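Local structure of iron transport multicopper oxidase FET3 (Saccharomyces cerevisiae, 1ZPU) at residues A[263-266]-A[267-270]; A[169-172]-A[173-176]; A[290-293]-A[294-297]. The protein oxidises iron(II) to iron(III) with molecular oxygen using four bound copper ions, supplying ferric iron to the permease FTR1 for high-affinity uptake, and also oxidises cuprous ions. All blocks are in the same frame, centred on the assembly; numbering follows the deposited sequence.

Along the chain the order is contact 2, contact 1, contact 3. All three meet N-linked sugars of the second cupredoxin-like domain or the loop leaving it; contacts 1 and 3 lie at the surface, while contact 2 is largely buried. Contact 2 starts on strand 169-172, an outermost strand of a six-stranded sheet; contact 1 is in the loop between strands 250-256 and 271-277 of the opposing five-stranded sheet; contact 3 follows in the loop before strand 316-326. The centres of contacts 1 and 2 are about 16 Å apart, and they touch through Leu-270 and Leu-170 while sharing one mannose. The centre of contact 3 is about 20 Å from that of contact 1 and about 22 Å from that of contact 2.

Contact 1 of 3, residues A[263-266]-A[267-270]; sequences VIPS and DLQL. With MAN (alpha-D-mannopyranose), chain H; MAN (alpha-D-mannopyranose), chain B.
Pro-265 and Leu-268 close a type I beta turn, the N of Leu-268 giving its hydrogen to the O of Pro-265 over 3.1 Å. Ser-266 and Asp-267 fill the two central positions, where small polar residues are favoured in turns of this type, and a proline suits the first place because the turn needs its carbonyl and not an N-H. The pyrrolidine ring lies side by side with the leucine, both pointing the same way, and its CG meets Leu-268 CB at 3.7 Å. Further out, Ile-264 and Leu-270 cross at about a right angle. Ile-264 has CG2 anti to its backbone nitrogen, which presents that methyl to Leu-270 CD2 at 4.0 Å.

The turn belongs to the loop joining strands 250-256 and 271-277 of the second cupredoxin-like domain. There Pro-265 also rests on Ile-166, and Leu-270 bonds through its backbone to Phe-256.

Asp-267 to Gln-269 meet carbohydrate. With CG of Asp-267 between the backbone N and the carbonyl carbon (chi1 69°), OD1 is brought to the mannose of chain B, and it accepts a hydrogen bond from O2 of that sugar over 2.6 Å. The mannose of chain H, joined to O3 of that sugar, receives the N-H of Gln-269 in a nearly straight bond: N to O3 is 2.9 Å, with 168° at the hydrogen. The aliphatic start of the Gln-269 side chain follows the same sugar, CB lying 3.4 Å from O3, while Leu-268 brings its CD1 to within 3.9 Å of O4 of that mannose.

Contact 2 of 3, residues A[169-172]-A[173-176]; sequences NLIV and NNTM. With NAG (2-acetamido-2-deoxy-beta-D-glucopyranose), chain G; MAN (alpha-D-mannopyranose), chain H; NAG (2-acetamido-2-deoxy-beta-D-glucopyranose), chain C.
The carboxamide of Asn-169 carries Met-176 on one face, the sulfur SD standing over CG at 3.7 Å, while O3 of the chain H mannose approaches obliquely from the other side. ND2 donates to O2 of this mannose over 3.1 Å at 160°, and O3 is 2.9 Å from OD1. An asparagine suits a sugar because one flat group offers both donor and acceptor. The second amide, that of Asn-173, is joined through ND2 to C1 of the chain G N-acetylglucosamine, while its OD1 accepts from the backbone N of Ser-138.

Asn-173 and Asn-174 are the central pair of a type I' turn, whose left-handed backbone conformation asparagine tolerates well. Val-172 and Thr-175 close it as an antiparallel hydrogen-bonded pair, with Val-172 N to Thr-175 O and Thr-175 N to Val-172 O both 2.9 Å. Met-176 bends at chi3 (87°), turning CE back to 3.5 Å from Asn-169 OD1; its CG meets Ile-171 CG2 at 4.0 Å, the two side chains at about a right angle.

Strand 169-172 runs antiparallel to strand 133-142, with Val-172 packed on Leu-139 there and on Gln-254 and Ser-274 of strands 250-256 and 271-277.

Contact 3 of 3, residues A[290-293]-A[294-297]; sequences VDSI and DNFL. With NAG (2-acetamido-2-deoxy-beta-D-glucopyranose), chain L; NAG (2-acetamido-2-deoxy-beta-D-glucopyranose), chain D.
Ser-292 and Asp-294 make an ST turn, in which a serine side-chain oxygen accepts the backbone N-H two residues on. It lies in the long loop from strand 271-277 to strand 316-326, which leads from the second cupredoxin-like domain to the third. Ser-292 holds OG anti to its own nitrogen (chi1 168°), putting the oxygen 3.0 Å from Asp-294 N, with 151° at the hydrogen. Serine fits because its hydroxyl, one bond beyond CB, lies within hydrogen-bonding distance of that amide. Asp-294 and Asn-295 gather round the same hydroxyl: Asp-294 CB lies 3.4 Å away from OG, and Asn-295 ND2 comes within 3.7 Å of it without being bonded. Without the hydroxyl, as with an alanine here, the amide of Asp-294 would probably lose its acceptor and the turn would be freer to move.

The next pair is set differently. The CB of Ile-293 is directed away from the following residues, yet its side chain slants across that of Asp-294, while its carbonyl meets Phe-296. Ile-293 O lies in the plane of the phenyl ring, at its edge, 3.3 Å from CD2, so that the slightly positive C-H rim faces the oxygen. Phe-296 also meets the ring of Tyr-229, and Ile-293 packs on Tyr-202 of strand 201-205.

Before the turn the backbone meets two linked N-acetylglucosamines, consistent with the glycan on Asn-271. Val-290 O accepts from N2 of the chain L sugar at 2.8 Å, and Val-290 N donates to O6 of the chain D sugar at 2.7 Å, with 174° at the hydrogen.

Contact 1 of 3, residues A[263-266]-A[267-270]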
loop_
_atom_site.group_PDB
_atom_site.type_symbol
_atom_site.label_atom_id
_atom_site.label_comp_id
_atom_site.label_asym_id
_atom_site.label_seq_id
_atom_site.Cartn_x
_atom_site.Cartn_y
_atom_site.Cartn_z
ATOM N N VAL A 263 -14.346 -17.702 -3.543
ATOM C CA VAL A 263 -15.632 -18.091 -4.119
ATOM C C VAL A 263 -16.453 -16.818 -4.301
ATOM O O VAL A 263 -16.223 -15.830 -3.625
ATOM C CB VAL A 263 -16.418 -19.120 -3.213
ATOM C CG1 VAL A 263 -15.623 -20.415 -3.020
ATOM C CG2 VAL A 263 -16.779 -18.530 -1.861
ATOM N N ILE A 264 -17.405 -16.829 -5.219
ATOM C CA ILE A 264 -18.276 -15.676 -5.386
ATOM C C ILE A 264 -19.641 -15.997 -4.771
ATOM O O ILE A 264 -20.378 -16.823 -5.319
ATOM C CB ILE A 264 -18.436 -15.284 -6.873
ATOM C CG1 ILE A 264 -17.073 -14.923 -7.470
ATOM C CG2 ILE A 264 -19.429 -14.136 -7.002
ATOM C CD1 ILE A 264 -17.065 -14.766 -8.970
ATOM N N PRO A 265 -19.973 -15.374 -3.620
ATOM C CA PRO A 265 -21.309 -15.583 -3.046
ATOM C C PRO A 265 -22.356 -15.049 -4.004
ATOM O O PRO A 265 -22.158 -13.997 -4.613
ATOM C CB PRO A 265 -21.291 -14.766 -1.761
ATOM C CG PRO A 265 -20.141 -13.837 -1.893
ATOM C CD PRO A 265 -19.146 -14.465 -2.809
ATOM N N SER A 266 -23.454 -15.779 -4.152
ATOM C CA SER A 266 -24.428 -15.519 -5.215
ATOM C C SER A 266 -25.174 -14.179 -5.084
ATOM O O SER A 266 -25.786 -13.713 -6.049
ATOM C CB SER A 266 -25.424 -16.662 -5.267
ATOM O OG SER A 266 -25.919 -16.896 -3.965
ATOM N N ASP A 267 -25.119 -13.562 -3.904
ATOM C CA ASP A 267 -25.831 -12.302 -3.681
ATOM C C ASP A 267 -24.912 -11.087 -3.700
ATOM O O ASP A 267 -25.391 -9.944 -3.668
ATOM C CB ASP A 267 -26.624 -12.324 -2.379
ATOM C CG ASP A 267 -25.734 -12.338 -1.153
ATOM O OD1 ASP A 267 -26.099 -11.655 -0.171
ATOM O OD2 ASP A 267 -24.679 -13.025 -1.158
ATOM N N LEU A 268 -23.601 -11.330 -3.764
ATOM C CA LEU A 268 -22.615 -10.241 -3.781
ATOM C C LEU A 268 -22.718 -9.393 -5.038
ATOM O O LEU A 268 -22.515 -9.886 -6.150
ATOM C CB LEU A 268 -21.179 -10.764 -3.649
ATOM C CG LEU A 268 -20.044 -9.750 -3.826
ATOM C CD1 LEU A 268 -20.179 -8.590 -2.858
ATOM C CD2 LEU A 268 -18.697 -10.421 -3.659
ATOM N N GLN A 269 -23.024 -8.113 -4.842
ATOM C CA GLN A 269 -23.017 -7.147 -5.935
ATOM C C GLN A 269 -21.592 -6.955 -6.421
ATOM O O GLN A 269 -20.798 -6.275 -5.781
ATOM C CB GLN A 269 -23.638 -5.817 -5.500
ATOM C CG GLN A 269 -25.146 -5.894 -5.287
ATOM C CD GLN A 269 -25.906 -6.306 -6.559
ATOM O OE1 GLN A 269 -25.794 -5.653 -7.608
ATOM N NE2 GLN A 269 -26.674 -7.392 -6.471
ATOM N N LEU A 270 -21.259 -7.592 -7.537
ATOM C CA LEU A 270 -19.902 -7.535 -8.054
ATOM C C LEU A 270 -19.591 -6.170 -8.643
ATOM O O LEU A 270 -18.433 -5.702 -8.596
ATOM C CB LEU A 270 -19.672 -8.617 -9.098
ATOM C CG LEU A 270 -19.567 -10.065 -8.640
ATOM C CD1 LEU A 270 -19.236 -10.944 -9.844
ATOM C CD2 LEU A 270 -18.545 -10.230 -7.507
HETATM C C1 MAN H . -26.941 -7.171 -0.377
HETATM C C2 MAN H . -25.976 -6.645 -1.432
HETATM C C3 MAN H . -24.701 -7.476 -1.482
HETATM C C4 MAN H . -24.135 -7.649 -0.080
HETATM C C5 MAN H . -25.175 -8.246 0.843
HETATM C C6 MAN H . -24.613 -8.335 2.249
HETATM O O2 MAN H . -25.614 -5.333 -1.102
HETATM O O3 MAN H . -23.734 -6.835 -2.284
HETATM O O4 MAN H . -23.012 -8.485 -0.117
HETATM O O5 MAN H . -26.294 -7.387 0.864
HETATM O O6 MAN H . -25.658 -8.752 3.096
HETATM C C1 MAN B . -30.260 -9.626 1.548
HETATM C C2 MAN B . -28.861 -9.427 0.984
HETATM C C3 MAN B . -28.876 -8.432 -0.171
HETATM C C4 MAN B . -29.929 -8.812 -1.202
HETATM C C5 MAN B . -31.293 -9.038 -0.549
HETATM C C6 MAN B . -32.337 -9.512 -1.553
HETATM O O2 MAN B . -28.408 -10.662 0.509
HETATM O O3 MAN B . -27.626 -8.351 -0.821
HETATM O O4 MAN B . -30.014 -7.738 -2.105
HETATM O O5 MAN B . -31.182 -9.968 0.513
HETATM O O6 MAN B . -31.759 -10.351 -2.529
#

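Contact 2 of 3, residues A[169-172]-A[173-176]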
loop_
_atom_site.group_PDB
_atom_site.type_symbol
_atom_site.label_atom_id
_atom_site.label_comp_id
_atom_site.label_asym_id
_atom_site.label_seq_id
_atom_site.Cartn_x
_atom_site.Cartn_y
_atom_site.Cartn_z
ATOM N N ASN A 169 -19.325 -5.622 0.002
ATOM C CA ASN A 169 -19.634 -4.597 -0.986
ATOM C C ASN A 169 -18.437 -3.756 -1.367
ATOM O O ASN A 169 -17.478 -3.643 -0.605
ATOM C CB ASN A 169 -20.711 -3.642 -0.453
ATOM C CG ASN A 169 -22.105 -4.039 -0.880
ATOM O OD1 ASN A 169 -22.386 -4.255 -2.080
ATOM N ND2 ASN A 169 -22.995 -4.146 0.096
ATOM N N LEU A 170 -18.519 -3.142 -2.546
ATOM C CA LEU A 170 -17.612 -2.062 -2.923
ATOM C C LEU A 170 -18.153 -0.718 -2.435
ATOM O O LEU A 170 -19.357 -0.463 -2.501
ATOM C CB LEU A 170 -17.424 -2.021 -4.451
ATOM C CG LEU A 170 -16.667 -3.205 -5.068
ATOM C CD1 LEU A 170 -16.457 -3.033 -6.556
ATOM C CD2 LEU A 170 -15.329 -3.388 -4.369
ATOM N N ILE A 171 -17.262 0.142 -1.959
ATOM C CA ILE A 171 -17.635 1.482 -1.537
ATOM C C ILE A 171 -16.772 2.570 -2.196
ATOM O O ILE A 171 -15.671 2.291 -2.674
ATOM C CB ILE A 171 -17.628 1.591 -0.008
ATOM C CG1 ILE A 171 -16.268 1.163 0.559
ATOM C CG2 ILE A 171 -18.737 0.742 0.570
ATOM C CD1 ILE A 171 -16.065 1.570 1.966
ATOM N N VAL A 172 -17.322 3.783 -2.278
ATOM C CA VAL A 172 -16.606 4.993 -2.712
ATOM C C VAL A 172 -16.830 6.076 -1.684
ATOM O O VAL A 172 -17.966 6.269 -1.231
ATOM C CB VAL A 172 -17.091 5.598 -4.084
ATOM C CG1 VAL A 172 -16.058 5.436 -5.128
ATOM C CG2 VAL A 172 -18.440 5.050 -4.552
ATOM N N ASN A 173 -15.763 6.804 -1.331
ATOM C CA ASN A 173 -15.845 7.864 -0.304
ATOM C C ASN A 173 -16.663 7.432 0.886
ATOM O O ASN A 173 -17.430 8.202 1.411
ATOM C CB ASN A 173 -16.443 9.147 -0.866
ATOM C CG ASN A 173 -15.421 10.012 -1.524
ATOM O OD1 ASN A 173 -14.341 9.538 -1.916
ATOM N ND2 ASN A 173 -15.755 11.302 -1.662
ATOM N N ASN A 174 -16.512 6.176 1.283
ATOM C CA ASN A 174 -17.186 5.621 2.447
ATOM C C ASN A 174 -18.719 5.635 2.394
ATOM O O ASN A 174 -19.380 5.756 3.434
ATOM C CB ASN A 174 -16.657 6.259 3.737
ATOM C CG ASN A 174 -15.162 6.045 3.920
ATOM O OD1 ASN A 174 -14.707 4.957 4.255
ATOM N ND2 ASN A 174 -14.392 7.089 3.691
ATOM N N THR A 175 -19.277 5.511 1.193
ATOM C CA THR A 175 -20.683 5.083 0.999
ATOM C C THR A 175 -20.815 4.260 -0.253
ATOM O O THR A 175 -19.832 3.860 -0.863
ATOM C CB THR A 175 -21.682 6.230 0.756
ATOM O OG1 THR A 175 -20.992 7.344 0.190
ATOM C CG2 THR A 175 -22.379 6.622 2.024
ATOM N N MET A 176 -22.063 4.045 -0.634
ATOM C CA MET A 176 -22.408 3.464 -1.902
ATOM C C MET A 176 -23.275 4.451 -2.668
ATOM O O MET A 176 -23.774 5.417 -2.096
ATOM C CB MET A 176 -23.157 2.160 -1.679
ATOM C CG MET A 176 -22.261 1.049 -1.207
ATOM S SD MET A 176 -23.056 -0.530 -1.469
ATOM C CE MET A 176 -22.597 -0.932 -3.152
HETATM C C1 NAG G . -14.733 12.217 -2.129
HETATM C C2 NAG G . -15.467 13.422 -2.725
HETATM C C3 NAG G . -14.481 14.523 -3.098
HETATM C C4 NAG G . -13.501 14.861 -1.970
HETATM C C5 NAG G . -12.904 13.580 -1.424
HETATM C C6 NAG G . -12.156 13.937 -0.157
HETATM C C7 NAG G . -17.531 13.329 -4.038
HETATM C C8 NAG G . -18.170 13.128 -5.394
HETATM N N2 NAG G . -16.242 13.025 -3.882
HETATM O O3 NAG G . -15.213 15.675 -3.414
HETATM O O4 NAG G . -12.385 15.600 -2.438
HETATM O O5 NAG G . -13.919 12.678 -1.074
HETATM O O6 NAG G . -11.479 12.819 0.359
HETATM O O7 NAG G . -18.212 13.767 -3.114
HETATM C C1 MAN H . -26.941 -7.171 -0.377
HETATM C C2 MAN H . -25.976 -6.645 -1.432
HETATM C C3 MAN H . -24.701 -7.476 -1.482
HETATM C C4 MAN H . -24.135 -7.649 -0.080
HETATM C C5 MAN H . -25.175 -8.246 0.843
HETATM C C6 MAN H . -24.613 -8.335 2.249
HETATM O O2 MAN H . -25.614 -5.333 -1.102
HETATM O O3 MAN H . -23.734 -6.835 -2.284
HETATM O O4 MAN H . -23.012 -8.485 -0.117
HETATM O O5 MAN H . -26.294 -7.387 0.864
HETATM O O6 MAN H . -25.658 -8.752 3.096
HETATM C C1 NAG C . -27.350 2.136 -2.622
HETATM C C2 NAG C . -27.627 2.178 -1.116
HETATM C C3 NAG C . -27.832 0.793 -0.505
HETATM C C4 NAG C . -28.808 -0.066 -1.295
HETATM C C5 NAG C . -28.364 0.004 -2.757
HETATM C C6 NAG C . -29.312 -0.710 -3.701
HETATM C C7 NAG C . -26.329 3.674 0.413
HETATM C C8 NAG C . -27.269 4.846 0.382
HETATM N N2 NAG C . -26.455 2.692 -0.477
HETATM O O3 NAG C . -28.292 0.877 0.823
HETATM O O4 NAG C . -28.751 -1.388 -0.785
HETATM O O5 NAG C . -28.390 1.358 -3.154
HETATM O O6 NAG C . -30.492 0.064 -3.708
HETATM O O7 NAG C . -25.406 3.629 1.220
#

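Contact 3 of 3, residues A[290-293]-A[294-297]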
loop_
_atom_site.group_PDB
_atom_site.type_symbol
_atom_site.label_atom_id
_atom_site.label_comp_id
_atom_site.label_asym_id
_atom_site.label_seq_id
_atom_site.Cartn_x
_atom_site.Cartn_y
_atom_site.Cartn_z
ATOM N N VAL A 290 -20.476 -3.078 -19.682
ATOM C CA VAL A 290 -19.268 -2.959 -20.463
ATOM C C VAL A 290 -19.023 -4.296 -21.165
ATOM O O VAL A 290 -19.334 -5.369 -20.630
ATOM C CB VAL A 290 -18.100 -2.480 -19.574
ATOM C CG1 VAL A 290 -17.100 -3.582 -19.325
ATOM C CG2 VAL A 290 -17.442 -1.269 -20.174
ATOM N N ASP A 291 -18.501 -4.218 -22.385
ATOM C CA ASP A 291 -18.361 -5.384 -23.245
ATOM C C ASP A 291 -17.170 -6.268 -22.879
ATOM O O ASP A 291 -17.185 -7.469 -23.150
ATOM C CB ASP A 291 -18.256 -4.936 -24.689
ATOM C CG ASP A 291 -18.090 -6.091 -25.634
ATOM O OD1 ASP A 291 -19.118 -6.715 -26.013
ATOM O OD2 ASP A 291 -16.922 -6.381 -25.983
ATOM N N SER A 292 -16.143 -5.672 -22.269
ATOM C CA SER A 292 -14.947 -6.398 -21.860
ATOM C C SER A 292 -14.204 -5.715 -20.713
ATOM O O SER A 292 -14.127 -4.480 -20.639
ATOM C CB SER A 292 -14.008 -6.566 -23.045
ATOM O OG SER A 292 -12.736 -7.024 -22.628
ATOM N N ILE A 293 -13.646 -6.522 -19.815
ATOM C CA ILE A 293 -12.826 -5.988 -18.727
ATOM C C ILE A 293 -11.362 -6.340 -18.979
ATOM O O ILE A 293 -10.552 -6.425 -18.059
ATOM C CB ILE A 293 -13.311 -6.469 -17.347
ATOM C CG1 ILE A 293 -13.350 -7.998 -17.278
ATOM C CG2 ILE A 293 -14.682 -5.883 -17.041
ATOM C CD1 ILE A 293 -13.329 -8.571 -15.875
ATOM N N ASP A 294 -11.028 -6.535 -20.252
ATOM C CA ASP A 294 -9.677 -6.950 -20.647
ATOM C C ASP A 294 -8.885 -5.830 -21.315
ATOM O O ASP A 294 -7.723 -6.037 -21.667
ATOM C CB ASP A 294 -9.709 -8.169 -21.594
ATOM C CG ASP A 294 -10.324 -9.423 -20.950
ATOM O OD1 ASP A 294 -10.648 -9.428 -19.744
ATOM O OD2 ASP A 294 -10.490 -10.429 -21.667
ATOM N N ASN A 295 -9.501 -4.659 -21.495
ATOM C CA ASN A 295 -8.840 -3.576 -22.228
ATOM C C ASN A 295 -8.511 -2.357 -21.387
ATOM O O ASN A 295 -8.331 -1.261 -21.922
ATOM C CB ASN A 295 -9.647 -3.163 -23.453
ATOM C CG ASN A 295 -9.929 -4.320 -24.370
ATOM O OD1 ASN A 295 -9.028 -5.079 -24.723
ATOM N ND2 ASN A 295 -11.188 -4.468 -24.760
ATOM N N PHE A 296 -8.410 -2.555 -20.078
ATOM C CA PHE A 296 -7.954 -1.497 -19.182
ATOM C C PHE A 296 -6.508 -1.133 -19.510
ATOM O O PHE A 296 -5.765 -1.949 -20.061
ATOM C CB PHE A 296 -8.058 -1.947 -17.707
ATOM C CG PHE A 296 -7.335 -3.236 -17.417
ATOM C CD1 PHE A 296 -5.989 -3.231 -17.073
ATOM C CD2 PHE A 296 -7.999 -4.458 -17.523
ATOM C CE1 PHE A 296 -5.320 -4.417 -16.824
ATOM C CE2 PHE A 296 -7.333 -5.651 -17.280
ATOM C CZ PHE A 296 -5.990 -5.632 -16.936
ATOM N N LEU A 297 -6.113 0.082 -19.150
ATOM C CA LEU A 297 -4.736 0.544 -19.303
ATOM C C LEU A 297 -3.715 -0.325 -18.560
ATOM O O LEU A 297 -3.853 -0.578 -17.376
ATOM C CB LEU A 297 -4.622 1.981 -18.798
ATOM C CG LEU A 297 -3.235 2.611 -18.738
ATOM C CD1 LEU A 297 -2.789 2.989 -20.146
ATOM C CD2 LEU A 297 -3.299 3.817 -17.828
HETATM C C1 NAG L . -22.135 -7.823 -19.162
HETATM C C2 NAG L . -21.198 -8.455 -20.198
HETATM C C3 NAG L . -21.582 -8.182 -21.664
HETATM C C4 NAG L . -23.074 -8.361 -21.958
HETATM C C5 NAG L . -23.905 -7.758 -20.806
HETATM C C6 NAG L . -25.387 -8.086 -20.973
HETATM C C7 NAG L . -18.863 -8.890 -19.667
HETATM C C8 NAG L . -17.455 -8.369 -19.661
HETATM N N2 NAG L . -19.829 -8.029 -19.981
HETATM O O3 NAG L . -20.817 -9.010 -22.524
HETATM O O4 NAG L . -23.379 -7.725 -23.194
HETATM O O5 NAG L . -23.466 -8.174 -19.505
HETATM O O6 NAG L . -25.971 -8.325 -19.709
HETATM O O7 NAG L . -19.083 -10.063 -19.389
HETATM C C1 NAG D . -21.365 -6.431 -13.958
HETATM C C2 NAG D . -22.662 -7.083 -14.422
HETATM C C3 NAG D . -22.491 -8.023 -15.623
HETATM C C4 NAG D . -21.850 -7.309 -16.792
HETATM C C5 NAG D . -20.527 -6.772 -16.247
HETATM C C6 NAG D . -19.771 -5.996 -17.322
HETATM C C7 NAG D . -24.573 -7.710 -13.044
HETATM C C8 NAG D . -25.321 -6.459 -13.415
HETATM N N2 NAG D . -23.265 -7.796 -13.327
HETATM O O3 NAG D . -23.737 -8.488 -16.088
HETATM O O4 NAG D . -21.708 -8.254 -17.837
HETATM O O5 NAG D . -20.721 -5.910 -15.113
HETATM O O6 NAG D . -20.469 -4.804 -17.601
HETATM O O7 NAG D . -25.198 -8.616 -12.492
#